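Local structure of BF1531-like N-terminal domain-containing protein (Bacteroides fragilis, 3SLR) at residues A[222-230]-A[272-281]; A[331-341]-A[349-357]. The protein is of unknown function but carries a phosphatase-like domain of the HAD type that binds magnesium, and may act as a hydrolase on ester bonds. All coordinates share one frame; numbering follows the deposited sequence.

In the fold
Contact 1 and contact 2 lie in the phosphatase (HAD-type) domain of this N-terminal part of the protein, with centres about 11 Å apart. Contact 1 comes first along the chain, and both its segments precede contact 2. Both involve the four-stranded parallel sheet ordered 305-309, 274-280, 224-227, 331-334. Contact 1 pairs its two middle strands. Contact 2 sets the extended segment 349-357 beside edge strand 331-334. Strands 224-227 and 331-334 are neighbours, and K280 forms a salt bridge with E340. At the C-terminal ends of these two strands, D228 and D230 from contact 1 and D336 from contact 2 share one magnesium ion. The two contacts therefore build the metal site together.

Contact 1 of 2, residues A[222-230]-A[272-281]; sequences KKCLILDLD and GIIIAVCSKN. With MG (magnesium ion), chain C; MG (magnesium ion), chain B.
The carbonyl oxygen of K223 is gripped twice. I274 N donates to K223 O over 3.0 Å, and water 1 donates to the same oxygen. Water 1 also donates to G272 O, so it bridges the two segments just before their strands begin. G272 is the C-prime residue of the Schellman motif that ends helix 255-270.

A parallel ladder follows. L225 N donates to I274 O, A276 N to L225 O, and L227 N to A276 O at 2.8 Å. The last rung runs from C278 N to L227 O, with the donor 38° above the carbonyl plane. These are the two central strands of the HAD-type phosphatase domain. D228 and D230 follow strand 224-227, consistent with a HAD-type DxD motif.

On one face L227 CD1 lies 3.7 Å from I275 CG2, the two side chains crossing at a slant. V265 of helix 255-270 covers L227. On the other face I226 CG2 reaches C278 CB at 3.6 Å. CG1 lies beside the I226 N (chi1 -57°), which turns CG2 toward C278. I317 of helix 313-324 packs here. Past the ladder, L229 crosses V277 at about a right angle. Its CG is 3.7 Å from V277 CG1, and both its methyls touch the same branch.

The D228 carboxylate bridges two metals. OD1 of D228 binds the chain C magnesium at 2.4 Å, and its OD2 binds the chain B magnesium at 2.2 Å. T232 OG1 also bonds to D228 OD2. D230 binds the chain B ion through its backbone O, at 2.3 Å. D336 also binds the chain B ion, and water 5 binds both. D230 OD1 is held by W234 NE1 and V238 N, while OD2 accepts from water 2 on the chain C ion.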
ATOM      1  N   LYS A 222       5.169  -9.425  -3.533  1.00 18.17           N
ATOM      2  CA  LYS A 222       5.332 -10.496  -2.551  1.00 19.51           C
ATOM      3  C   LYS A 222       4.377 -11.651  -2.808  1.00 18.53           C
ATOM      4  O   LYS A 222       3.231 -11.446  -3.198  1.00 20.33           O
ATOM      5  CB  LYS A 222       5.159  -9.968  -1.127  1.00 17.27           C
ATOM      6  CG  LYS A 222       6.178  -8.899  -0.746  1.00 19.44           C
ATOM      7  CD  LYS A 222       7.614  -9.395  -0.978  1.00 21.20           C
ATOM      8  CE  LYS A 222       8.644  -8.537  -0.248  1.00 22.72           C
ATOM      9  NZ  LYS A 222       9.999  -9.212  -0.128  1.00 26.12           N
ATOM     10  N   LYS A 223       4.858 -12.868  -2.570  1.00 15.65           N
ATOM     11  CA  LYS A 223       4.104 -14.067  -2.896  1.00 16.62           C
ATOM     12  C   LYS A 223       3.944 -14.983  -1.690  1.00 17.42           C
ATOM     13  O   LYS A 223       3.179 -15.946  -1.738  1.00 16.84           O
ATOM     14  CB  LYS A 223       4.812 -14.841  -4.013  1.00 19.16           C
ATOM     15  CG  LYS A 223       4.756 -14.153  -5.368  1.00 19.18           C
ATOM     16  CD  LYS A 223       5.539 -14.952  -6.401  1.00 25.27           C
ATOM     17  CE  LYS A 223       6.747 -14.172  -6.855  1.00 32.65           C
ATOM     18  NZ  LYS A 223       6.394 -12.797  -7.283  1.00 32.26           N
ATOM     19  N   CYS A 224       4.670 -14.684  -0.618  1.00 15.57           N
ATOM     20  CA  CYS A 224       4.758 -15.600   0.514  1.00 15.53           C
ATOM     21  C   CYS A 224       4.976 -14.870   1.832  1.00 17.00           C
ATOM     22  O   CYS A 224       5.779 -13.940   1.911  1.00 17.54           O
ATOM     23  CB  CYS A 224       5.897 -16.602   0.277  1.00 18.48           C
ATOM     24  SG  CYS A 224       6.332 -17.658   1.684  1.00 21.59           S
ATOM     25  N   LEU A 225       4.242 -15.303   2.857  1.00 17.83           N
ATOM     26  CA  LEU A 225       4.388 -14.797   4.216  1.00 14.39           C
ATOM     27  C   LEU A 225       4.861 -15.939   5.129  1.00 15.80           C
ATOM     28  O   LEU A 225       4.228 -16.989   5.188  1.00 15.61           O
ATOM     29  CB  LEU A 225       3.048 -14.239   4.721  1.00 16.96           C
ATOM     30  CG  LEU A 225       3.014 -13.771   6.180  1.00 16.40           C
ATOM     31  CD1 LEU A 225       3.976 -12.609   6.387  1.00 16.25           C
ATOM     32  CD2 LEU A 225       1.604 -13.373   6.639  1.00 16.10           C
ATOM     33  N   ILE A 226       5.987 -15.727   5.815  1.00 15.80           N
ATOM     34  CA  ILE A 226       6.549 -16.711   6.740  1.00 14.04           C
ATOM     35  C   ILE A 226       6.329 -16.226   8.158  1.00 16.63           C
ATOM     36  O   ILE A 226       6.691 -15.099   8.495  1.00 16.39           O
ATOM     37  CB  ILE A 226       8.065 -16.892   6.519  1.00 16.01           C
ATOM     38  CG1 ILE A 226       8.336 -17.291   5.078  1.00 19.03           C
ATOM     39  CG2 ILE A 226       8.641 -17.934   7.504  1.00 14.57           C
ATOM     40  CD1 ILE A 226       9.806 -17.143   4.682  1.00 20.20           C
ATOM     41  N   LEU A 227       5.736 -17.082   8.985  1.00 15.43           N
ATOM     42  CA  LEU A 227       5.328 -16.697  10.332  1.00 16.76           C
ATOM     43  C   LEU A 227       6.084 -17.437  11.425  1.00 13.67           C
ATOM     44  O   LEU A 227       6.197 -18.653  11.397  1.00 15.62           O
ATOM     45  CB  LEU A 227       3.837 -16.987  10.520  1.00 16.19           C
ATOM     46  CG  LEU A 227       2.895 -16.247   9.571  1.00 20.14           C
ATOM     47  CD1 LEU A 227       1.516 -16.906   9.558  1.00 21.37           C
ATOM     48  CD2 LEU A 227       2.805 -14.768   9.944  1.00 20.35           C
ATOM     49  N   ASP A 228       6.571 -16.696  12.407  1.00 16.05           N
ATOM     50  CA  ASP A 228       6.935 -17.299  13.675  1.00 16.95           C
ATOM     51  C   ASP A 228       5.620 -17.668  14.392  1.00 17.20           C
ATOM     52  O   ASP A 228       4.556 -17.201  14.004  1.00 16.15           O
ATOM     53  CB  ASP A 228       7.762 -16.305  14.487  1.00 18.39           C
ATOM     54  CG  ASP A 228       8.014 -16.775  15.897  1.00 19.72           C
ATOM     55  OD1 ASP A 228       8.699 -17.809  16.059  1.00 19.56           O
ATOM     56  OD2 ASP A 228       7.530 -16.109  16.832  1.00 20.65           O
ATOM     57  N   LEU A 229       5.681 -18.523  15.407  1.00 14.21           N
ATOM     58  CA  LEU A 229       4.469 -18.906  16.132  1.00 17.99           C
ATOM     59  C   LEU A 229       4.346 -18.179  17.474  1.00 17.67           C
ATOM     60  O   LEU A 229       3.490 -17.307  17.641  1.00 17.04           O
ATOM     61  CB  LEU A 229       4.410 -20.429  16.326  1.00 17.37           C
ATOM     62  CG  LEU A 229       4.295 -21.290  15.060  1.00 17.82           C
ATOM     63  CD1 LEU A 229       4.341 -22.789  15.399  1.00 16.82           C
ATOM     64  CD2 LEU A 229       3.034 -20.951  14.256  1.00 14.86           C
ATOM     65  N   ASP A 230       5.203 -18.523  18.430  1.00 18.85           N
ATOM     66  CA  ASP A 230       5.044 -17.991  19.790  1.00 21.27           C
ATOM     67  C   ASP A 230       5.114 -16.461  19.840  1.00 19.92           C
ATOM     68  O   ASP A 230       6.109 -15.855  19.436  1.00 18.77           O
ATOM     69  CB  ASP A 230       6.074 -18.597  20.749  1.00 21.58           C
ATOM     70  CG  ASP A 230       5.827 -20.074  21.033  1.00 20.61           C
ATOM     71  OD1 ASP A 230       4.653 -20.518  21.137  1.00 18.77           O
ATOM     72  OD2 ASP A 230       6.830 -20.803  21.183  1.00 21.72           O
ATOM     73  N   GLY A 272      -4.259 -16.241  -2.366  1.00 18.90           N
ATOM     74  CA  GLY A 272      -3.188 -16.931  -3.055  1.00 18.52           C
ATOM     75  C   GLY A 272      -1.802 -16.701  -2.487  1.00 17.53           C
ATOM     76  O   GLY A 272      -0.819 -17.209  -3.034  1.00 19.79           O
ATOM     77  N   ILE A 273      -1.701 -15.949  -1.399  1.00 17.06           N
ATOM     78  CA  ILE A 273      -0.406 -15.797  -0.746  1.00 16.48           C
ATOM     79  C   ILE A 273      -0.038 -17.113  -0.066  1.00 15.34           C
ATOM     80  O   ILE A 273      -0.849 -17.701   0.656  1.00 16.09           O
ATOM     81  CB  ILE A 273      -0.397 -14.637   0.266  1.00 16.58           C
ATOM     82  CG1 ILE A 273      -0.693 -13.307  -0.443  1.00 14.76           C
ATOM     83  CG2 ILE A 273       0.942 -14.588   1.026  1.00 16.08           C
ATOM     84  CD1 ILE A 273       0.273 -12.967  -1.623  1.00 14.96           C
ATOM     85  N   ILE A 274       1.172 -17.606  -0.321  1.00 15.80           N
ATOM     86  CA  ILE A 274       1.617 -18.850   0.306  1.00 16.19           C
ATOM     87  C   ILE A 274       2.010 -18.576   1.744  1.00 15.94           C
ATOM     88  O   ILE A 274       2.796 -17.668   1.999  1.00 17.03           O
ATOM     89  CB  ILE A 274       2.841 -19.433  -0.436  1.00 17.78           C
ATOM     90  CG1 ILE A 274       2.512 -19.614  -1.914  1.00 18.29           C
ATOM     91  CG2 ILE A 274       3.269 -20.755   0.193  1.00 20.62           C
ATOM     92  CD1 ILE A 274       3.732 -19.985  -2.768  1.00 21.44           C
ATOM     93  N   ILE A 275       1.441 -19.328   2.686  1.00 16.15           N
ATOM     94  CA  ILE A 275       1.817 -19.175   4.089  1.00 15.64           C
ATOM     95  C   ILE A 275       2.761 -20.280   4.543  1.00 16.27           C
ATOM     96  O   ILE A 275       2.520 -21.459   4.291  1.00 17.20           O
ATOM     97  CB  ILE A 275       0.592 -19.179   5.024  1.00 18.51           C
ATOM     98  CG1 ILE A 275      -0.532 -18.315   4.444  1.00 17.31           C
ATOM     99  CG2 ILE A 275       0.998 -18.697   6.420  1.00 16.23           C
ATOM    100  CD1 ILE A 275      -0.187 -16.836   4.314  1.00 16.05           C
ATOM    101  N   ALA A 276       3.835 -19.896   5.227  1.00 14.88           N
ATOM    102  CA  ALA A 276       4.769 -20.867   5.765  1.00 16.99           C
ATOM    103  C   ALA A 276       5.015 -20.565   7.237  1.00 18.59           C
ATOM    104  O   ALA A 276       4.864 -19.423   7.666  1.00 17.53           O
ATOM    105  CB  ALA A 276       6.087 -20.816   4.990  1.00 14.98           C
ATOM    106  N   VAL A 277       5.395 -21.585   8.003  1.00 15.79           N
ATOM    107  CA  VAL A 277       5.771 -21.383   9.396  1.00 16.32           C
ATOM    108  C   VAL A 277       7.268 -21.632   9.564  1.00 15.12           C
ATOM    109  O   VAL A 277       7.828 -22.542   8.944  1.00 17.17           O
ATOM    110  CB  VAL A 277       4.934 -22.299  10.351  1.00 15.83           C
ATOM    111  CG1 VAL A 277       5.572 -22.373  11.736  1.00 18.29           C
ATOM    112  CG2 VAL A 277       3.492 -21.793  10.450  1.00 18.08           C
ATOM    113  N   CYS A 278       7.914 -20.806  10.381  1.00 16.52           N
ATOM    114  CA  CYS A 278       9.321 -20.983  10.717  1.00 16.25           C
ATOM    115  C   CYS A 278       9.506 -20.672  12.194  1.00 17.07           C
ATOM    116  O   CYS A 278       9.499 -19.514  12.606  1.00 16.42           O
ATOM    117  CB  CYS A 278      10.220 -20.073   9.862  1.00 17.86           C
ATOM    118  SG  CYS A 278      12.013 -20.402  10.093  1.00 21.05           S
ATOM    119  N   SER A 279       9.646 -21.726  12.993  1.00 17.70           N
ATOM    120  CA  SER A 279       9.543 -21.609  14.439  1.00 18.35           C
ATOM    121  C   SER A 279      10.614 -22.435  15.159  1.00 19.81           C
ATOM    122  O   SER A 279      10.967 -23.528  14.718  1.00 20.13           O
ATOM    123  CB  SER A 279       8.140 -22.050  14.875  1.00 20.83           C
ATOM    124  OG  SER A 279       7.992 -22.095  16.289  1.00 19.20           O
ATOM    125  N   LYS A 280      11.136 -21.889  16.253  1.00 18.15           N
ATOM    126  CA  LYS A 280      12.024 -22.613  17.160  1.00 20.25           C
ATOM    127  C   LYS A 280      11.136 -23.421  18.099  1.00 22.56           C
ATOM    128  O   LYS A 280      10.680 -22.907  19.117  1.00 24.43           O
ATOM    129  CB  LYS A 280      12.851 -21.613  17.975  1.00 23.49           C
ATOM    130  CG  LYS A 280      14.370 -21.728  17.860  1.00 33.35           C
ATOM    131  CD  LYS A 280      14.856 -21.517  16.451  1.00 28.64           C
ATOM    132  CE  LYS A 280      16.350 -21.157  16.386  1.00 27.52           C
ATOM    133  NZ  LYS A 280      16.675 -19.792  16.921  1.00 25.40           N
ATOM    134  N   ASN A 281      10.864 -24.671  17.734  1.00 20.10           N
ATOM    135  CA  ASN A 281       9.977 -25.539  18.501  1.00 22.23           C
ATOM    136  C   ASN A 281      10.117 -26.976  18.031  1.00 21.72           C
ATOM    137  O   ASN A 281      10.553 -27.243  16.906  1.00 22.10           O
ATOM    138  CB  ASN A 281       8.504 -25.123  18.317  1.00 21.39           C
ATOM    139  CG  ASN A 281       8.020 -24.127  19.365  1.00 23.06           C
ATOM    140  OD1 ASN A 281       7.483 -23.062  19.028  1.00 23.56           O
ATOM    141  ND2 ASN A 281       8.184 -24.470  20.633  1.00 21.26           N
TER
HETATM  142 MG    MG C 389       8.936 -19.126  18.089  1.00 14.08          MG
HETATM  143 MG    MG B 388       8.334 -15.683  18.859  1.00 25.95          MG
HETATM  144  O   HOH W   1       1.622 -16.340  -3.927  1.00 23.02           O
HETATM  145  O   HOH W   2       9.385 -20.258  20.019  1.00 30.75           O
HETATM  146  O   HOH W   3      10.906 -19.123  17.115  1.00 23.17           O
HETATM  147  O   HOH W   4       9.098 -14.888  21.060  1.00 27.51           O
HETATM  148  O   HOH W   5       9.274 -17.520  19.614  1.00 26.19           O
HETATM  149  O   HOH W   6      10.532 -15.613  17.960  1.00 26.31           O
HETATM  150  O   HOH W   7       7.416 -20.112  17.412  1.00 21.01           O

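Contact 2 of 2, residues A[331-341]-A[349-357]; sequences MVFLDDNPFER and PGVTVPELP. With MG (magnesium ion), chain B.
T352 N donates to M331 O over 3.0 Å, and F333 N donates to T352 O over 2.8 Å. The second bond lies nearly along the C=O axis. The two segments run the same way, with V332 opposite T352 in a single bridge. After helix 338-347 the extended segment 349-357 returns to edge strand 331-334 and joins it by this one bridge, at the rim of the HAD-type parallel sheet. Water 8 extends the pairing: it donates to F333 O and P354 O and accepts from D335 N.

Apolar contacts line both sides. L334 CD2 meets P354 CG at 3.7 Å, the side chains crossing at about a right angle, and L367 of helix 363-368 also touches L334. The V353 and F333 side chains run side by side, pointing the same way. V353 CG1 also sits 3.6 Å from R341 CB.

R341 carries the polar side-chain contacts. Within 331-341, its NH1 donates to D335 O over 2.8 Å, on a lone pair and in the plane of the guanidinium. Across the contact, R341 NH2 makes a salt bridge to E355 OE2 at 3.1 Å. The hydrogen bond within it is weak, with 131° at the hydrogen, and the two flat groups stand nearly perpendicular. Water 10 links R341 NE to E355 OE1, which has a second partner in R345. P338 CA and L356 N flank the guanidinium on opposite faces, each toward its rim.

D335 OD1 accepts from N337 N in an Asx turn, and K313 forms a salt bridge with D335 OD2. N337 caps helix 338-347. A chi1 of 69° brings D336 OD1 to the chain B magnesium at 2.1 Å, where D228 OD2 and D230 O also bind. Of the waters on this ion, water 6 donates to D335 OD1 and water 4 to D336 OD2.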
HETATM    1  N   MSE A 331       9.431 -12.781  -0.480  1.00 15.48           N
HETATM    2  CA  MSE A 331       9.049 -13.284   0.852  1.00 15.14           C
HETATM    3  C   MSE A 331       9.009 -12.215   1.926  1.00 16.11           C
HETATM    4  O   MSE A 331       9.820 -11.283   1.925  1.00 16.96           O
HETATM    5  CB  MSE A 331      10.019 -14.378   1.301  1.00 16.84           C
HETATM    6  CG  MSE A 331       9.925 -15.630   0.488  1.00 17.83           C
HETATM    7 SE   MSE A 331      11.353 -16.904   0.919  1.00 27.42          SE
HETATM    8  CE  MSE A 331      10.401 -18.448   0.226  1.00 29.59           C
ATOM      9  N   VAL A 332       8.059 -12.376   2.847  1.00 15.19           N
ATOM     10  CA  VAL A 332       7.936 -11.532   4.028  1.00 14.45           C
ATOM     11  C   VAL A 332       8.032 -12.438   5.257  1.00 14.39           C
ATOM     12  O   VAL A 332       7.384 -13.465   5.314  1.00 16.22           O
ATOM     13  CB  VAL A 332       6.576 -10.820   4.061  1.00 16.30           C
ATOM     14  CG1 VAL A 332       6.439  -9.985   5.321  1.00 15.09           C
ATOM     15  CG2 VAL A 332       6.399  -9.944   2.837  1.00 14.81           C
ATOM     16  N   PHE A 333       8.853 -12.058   6.227  1.00 13.69           N
ATOM     17  CA  PHE A 333       9.024 -12.842   7.447  1.00 15.26           C
ATOM     18  C   PHE A 333       8.629 -12.030   8.677  1.00 14.72           C
ATOM     19  O   PHE A 333       9.174 -10.947   8.905  1.00 14.53           O
ATOM     20  CB  PHE A 333      10.487 -13.303   7.549  1.00 16.65           C
ATOM     21  CG  PHE A 333      10.848 -13.952   8.870  1.00 16.27           C
ATOM     22  CD1 PHE A 333      10.186 -15.087   9.311  1.00 18.10           C
ATOM     23  CD2 PHE A 333      11.890 -13.442   9.640  1.00 16.46           C
ATOM     24  CE1 PHE A 333      10.538 -15.693  10.512  1.00 17.53           C
ATOM     25  CE2 PHE A 333      12.245 -14.043  10.839  1.00 17.69           C
ATOM     26  CZ  PHE A 333      11.571 -15.162  11.275  1.00 17.59           C
ATOM     27  N   LEU A 334       7.681 -12.561   9.451  1.00 14.25           N
ATOM     28  CA  LEU A 334       7.197 -11.919  10.679  1.00 17.12           C
ATOM     29  C   LEU A 334       7.595 -12.695  11.931  1.00 14.84           C
ATOM     30  O   LEU A 334       7.243 -13.865  12.087  1.00 16.29           O
ATOM     31  CB  LEU A 334       5.677 -11.771  10.638  1.00 16.14           C
ATOM     32  CG  LEU A 334       5.121 -10.904   9.501  1.00 15.06           C
ATOM     33  CD1 LEU A 334       3.591 -10.899   9.565  1.00 17.85           C
ATOM     34  CD2 LEU A 334       5.661  -9.496   9.588  1.00 16.34           C
ATOM     35  N   ASP A 335       8.314 -12.023  12.829  1.00 16.71           N
ATOM     36  CA  ASP A 335       8.809 -12.637  14.058  1.00 15.59           C
ATOM     37  C   ASP A 335       8.889 -11.565  15.149  1.00 16.08           C
ATOM     38  O   ASP A 335       9.390 -10.470  14.916  1.00 17.94           O
ATOM     39  CB  ASP A 335      10.189 -13.275  13.795  1.00 15.33           C
ATOM     40  CG  ASP A 335      10.613 -14.239  14.889  1.00 21.10           C
ATOM     41  OD1 ASP A 335      10.440 -13.903  16.084  1.00 21.71           O
ATOM     42  OD2 ASP A 335      11.132 -15.333  14.551  1.00 19.53           O
ATOM     43  N   ASP A 336       8.361 -11.868  16.331  1.00 17.23           N
ATOM     44  CA  ASP A 336       8.302 -10.907  17.432  1.00 19.73           C
ATOM     45  C   ASP A 336       9.668 -10.706  18.090  1.00 20.09           C
ATOM     46  O   ASP A 336       9.860  -9.764  18.849  1.00 20.04           O
ATOM     47  CB  ASP A 336       7.317 -11.403  18.503  1.00 17.59           C
ATOM     48  CG  ASP A 336       7.836 -12.623  19.212  1.00 22.23           C
ATOM     49  OD1 ASP A 336       7.934 -13.654  18.532  1.00 20.48           O
ATOM     50  OD2 ASP A 336       8.192 -12.558  20.414  1.00 23.42           O
ATOM     51  N   ASN A 337      10.607 -11.602  17.815  1.00 19.02           N
ATOM     52  CA  ASN A 337      11.934 -11.549  18.434  1.00 22.44           C
ATOM     53  C   ASN A 337      12.929 -10.749  17.581  1.00 20.00           C
ATOM     54  O   ASN A 337      13.234 -11.150  16.464  1.00 20.29           O
ATOM     55  CB  ASN A 337      12.460 -12.976  18.610  1.00 19.91           C
ATOM     56  CG  ASN A 337      13.710 -13.042  19.462  1.00 25.44           C
ATOM     57  OD1 ASN A 337      14.610 -12.213  19.336  1.00 30.27           O
ATOM     58  ND2 ASN A 337      13.771 -14.040  20.345  1.00 29.12           N
ATOM     59  N   PRO A 338      13.447  -9.627  18.110  1.00 21.42           N
ATOM     60  CA  PRO A 338      14.338  -8.752  17.330  1.00 23.87           C
ATOM     61  C   PRO A 338      15.618  -9.443  16.864  1.00 23.20           C
ATOM     62  O   PRO A 338      16.137  -9.117  15.797  1.00 24.08           O
ATOM     63  CB  PRO A 338      14.681  -7.625  18.313  1.00 24.48           C
ATOM     64  CG  PRO A 338      14.388  -8.193  19.668  1.00 28.47           C
ATOM     65  CD  PRO A 338      13.220  -9.106  19.466  1.00 24.63           C
ATOM     66  N   PHE A 339      16.126 -10.370  17.667  1.00 22.21           N
ATOM     67  CA  PHE A 339      17.323 -11.123  17.296  1.00 24.53           C
ATOM     68  C   PHE A 339      17.061 -12.053  16.116  1.00 23.62           C
ATOM     69  O   PHE A 339      17.901 -12.173  15.227  1.00 23.22           O
ATOM     70  CB  PHE A 339      17.865 -11.906  18.491  1.00 25.94           C
ATOM     71  CG  PHE A 339      18.177 -11.048  19.682  1.00 35.48           C
ATOM     72  CD1 PHE A 339      19.378 -10.357  19.760  1.00 40.11           C
ATOM     73  CD2 PHE A 339      17.269 -10.930  20.724  1.00 34.91           C
ATOM     74  CE1 PHE A 339      19.667  -9.562  20.858  1.00 41.63           C
ATOM     75  CE2 PHE A 339      17.554 -10.139  21.822  1.00 39.65           C
ATOM     76  CZ  PHE A 339      18.756  -9.456  21.888  1.00 40.60           C
ATOM     77  N   GLU A 340      15.903 -12.706  16.105  1.00 19.36           N
ATOM     78  CA  GLU A 340      15.507 -13.531  14.964  1.00 21.09           C
ATOM     79  C   GLU A 340      15.353 -12.667  13.707  1.00 20.72           C
ATOM     80  O   GLU A 340      15.858 -13.019  12.631  1.00 20.32           O
ATOM     81  CB  GLU A 340      14.205 -14.297  15.246  1.00 20.57           C
ATOM     82  CG  GLU A 340      14.256 -15.313  16.402  1.00 20.05           C
ATOM     83  CD  GLU A 340      15.102 -16.552  16.088  1.00 23.28           C
ATOM     84  OE1 GLU A 340      15.821 -16.544  15.071  1.00 24.41           O
ATOM     85  OE2 GLU A 340      15.043 -17.533  16.868  1.00 26.48           O
ATOM     86  N   ARG A 341      14.660 -11.536  13.839  1.00 20.50           N
ATOM     87  CA  ARG A 341      14.494 -10.625  12.713  1.00 17.98           C
ATOM     88  C   ARG A 341      15.836 -10.182  12.157  1.00 20.99           C
ATOM     89  O   ARG A 341      16.054 -10.220  10.949  1.00 21.18           O
ATOM     90  CB  ARG A 341      13.701  -9.390  13.118  1.00 19.39           C
ATOM     91  CG  ARG A 341      12.282  -9.688  13.548  1.00 16.14           C
ATOM     92  CD  ARG A 341      11.443  -8.416  13.524  1.00 18.66           C
ATOM     93  NE  ARG A 341      11.864  -7.433  14.520  1.00 21.80           N
ATOM     94  CZ  ARG A 341      11.274  -7.277  15.708  1.00 21.91           C
ATOM     95  NH1 ARG A 341      10.258  -8.048  16.054  1.00 20.16           N
ATOM     96  NH2 ARG A 341      11.704  -6.349  16.554  1.00 24.24           N
ATOM     97  N   PRO A 349      19.571 -11.934   2.569  1.00 23.08           N
ATOM     98  CA  PRO A 349      19.197 -10.681   1.904  1.00 19.44           C
ATOM     99  C   PRO A 349      18.047 -10.892   0.930  1.00 21.38           C
ATOM    100  O   PRO A 349      17.984 -11.928   0.277  1.00 22.93           O
ATOM    101  CB  PRO A 349      20.458 -10.301   1.126  1.00 25.25           C
ATOM    102  CG  PRO A 349      21.570 -10.938   1.871  1.00 28.37           C
ATOM    103  CD  PRO A 349      21.014 -12.215   2.466  1.00 24.94           C
ATOM    104  N   GLY A 350      17.138  -9.925   0.841  1.00 19.76           N
ATOM    105  CA  GLY A 350      16.025 -10.051  -0.084  1.00 18.30           C
ATOM    106  C   GLY A 350      14.716 -10.279   0.640  1.00 19.85           C
ATOM    107  O   GLY A 350      13.674  -9.756   0.240  1.00 16.54           O
ATOM    108  N   VAL A 351      14.760 -11.080   1.700  1.00 15.74           N
ATOM    109  CA  VAL A 351      13.573 -11.285   2.516  1.00 17.81           C
ATOM    110  C   VAL A 351      13.225  -9.993   3.247  1.00 17.95           C
ATOM    111  O   VAL A 351      14.092  -9.356   3.859  1.00 17.30           O
ATOM    112  CB  VAL A 351      13.760 -12.449   3.513  1.00 17.88           C
ATOM    113  CG1 VAL A 351      12.500 -12.659   4.328  1.00 14.91           C
ATOM    114  CG2 VAL A 351      14.114 -13.724   2.771  1.00 17.53           C
ATOM    115  N   THR A 352      11.956  -9.598   3.163  1.00 15.39           N
ATOM    116  CA  THR A 352      11.464  -8.422   3.868  1.00 17.82           C
ATOM    117  C   THR A 352      11.112  -8.820   5.299  1.00 13.79           C
ATOM    118  O   THR A 352      10.362  -9.759   5.518  1.00 16.26           O
ATOM    119  CB  THR A 352      10.254  -7.814   3.138  1.00 16.04           C
ATOM    120  OG1 THR A 352      10.680  -7.389   1.835  1.00 18.98           O
ATOM    121  CG2 THR A 352       9.675  -6.620   3.915  1.00 16.66           C
ATOM    122  N   VAL A 353      11.700  -8.119   6.262  1.00 14.71           N
ATOM    123  CA  VAL A 353      11.516  -8.446   7.670  1.00 17.56           C
ATOM    124  C   VAL A 353      10.992  -7.225   8.432  1.00 17.80           C
ATOM    125  O   VAL A 353      11.772  -6.423   8.948  1.00 18.12           O
ATOM    126  CB  VAL A 353      12.836  -8.918   8.310  1.00 18.62           C
ATOM    127  CG1 VAL A 353      12.576  -9.435   9.717  1.00 17.42           C
ATOM    128  CG2 VAL A 353      13.499 -10.009   7.448  1.00 18.96           C
ATOM    129  N   PRO A 354       9.665  -7.077   8.492  1.00 18.51           N
ATOM    130  CA  PRO A 354       9.084  -5.897   9.142  1.00 17.58           C
ATOM    131  C   PRO A 354       9.491  -5.765  10.602  1.00 17.24           C
ATOM    132  O   PRO A 354       9.573  -6.763  11.321  1.00 19.26           O
ATOM    133  CB  PRO A 354       7.583  -6.140   9.016  1.00 18.50           C
ATOM    134  CG  PRO A 354       7.463  -6.884   7.732  1.00 16.26           C
ATOM    135  CD  PRO A 354       8.654  -7.841   7.747  1.00 15.34           C
ATOM    136  N   GLU A 355       9.747  -4.531  11.017  1.00 19.51           N
ATOM    137  CA  GLU A 355      10.130  -4.229  12.391  1.00 19.10           C
ATOM    138  C   GLU A 355       8.867  -4.144  13.246  1.00 18.84           C
ATOM    139  O   GLU A 355       8.404  -3.052  13.587  1.00 19.78           O
ATOM    140  CB  GLU A 355      10.913  -2.910  12.429  1.00 23.06           C
ATOM    141  CG  GLU A 355      11.438  -2.496  13.795  1.00 27.28           C
ATOM    142  CD  GLU A 355      12.439  -3.488  14.364  1.00 26.84           C
ATOM    143  OE1 GLU A 355      13.116  -4.180  13.583  1.00 33.84           O
ATOM    144  OE2 GLU A 355      12.548  -3.577  15.598  1.00 27.92           O
ATOM    145  N   LEU A 356       8.301  -5.301  13.575  1.00 17.02           N
ATOM    146  CA  LEU A 356       7.079  -5.351  14.375  1.00 19.61           C
ATOM    147  C   LEU A 356       7.262  -4.613  15.696  1.00 22.54           C
ATOM    148  O   LEU A 356       8.312  -4.726  16.336  1.00 20.91           O
ATOM    149  CB  LEU A 356       6.694  -6.797  14.673  1.00 19.50           C
ATOM    150  CG  LEU A 356       6.117  -7.653  13.546  1.00 20.40           C
ATOM    151  CD1 LEU A 356       5.956  -9.081  14.034  1.00 18.42           C
ATOM    152  CD2 LEU A 356       4.780  -7.102  13.074  1.00 17.97           C
ATOM    153  N   PRO A 357       6.235  -3.856  16.114  1.00 20.00           N
ATOM    154  CA  PRO A 357       6.273  -3.195  17.420  1.00 21.58           C
ATOM    155  C   PRO A 357       6.181  -4.235  18.530  1.00 23.69           C
ATOM    156  O   PRO A 357       5.795  -5.373  18.273  1.00 22.07           O
ATOM    157  CB  PRO A 357       5.009  -2.330  17.405  1.00 20.86           C
ATOM    158  CG  PRO A 357       4.059  -3.081  16.510  1.00 20.28           C
ATOM    159  CD  PRO A 357       4.949  -3.654  15.420  1.00 19.95           C
TER
HETATM  160 MG    MG B 388       8.334 -15.683  18.859  1.00 25.95          MG
HETATM  161  O   HOH W   8       9.250  -9.439  11.319  1.00 18.04           O
HETATM  162  O   HOH W   6      10.532 -15.613  17.960  1.00 26.31           O
HETATM  163  O   HOH W   4       9.098 -14.888  21.060  1.00 27.51           O
HETATM  164  O   HOH W   9       8.451  -6.888  18.177  1.00 29.17           O
HETATM  165  O   HOH W  10      14.529  -6.262  14.316  1.00 31.89           O
HETATM  166  O   HOH W   5       9.274 -17.520  19.614  1.00 26.19           O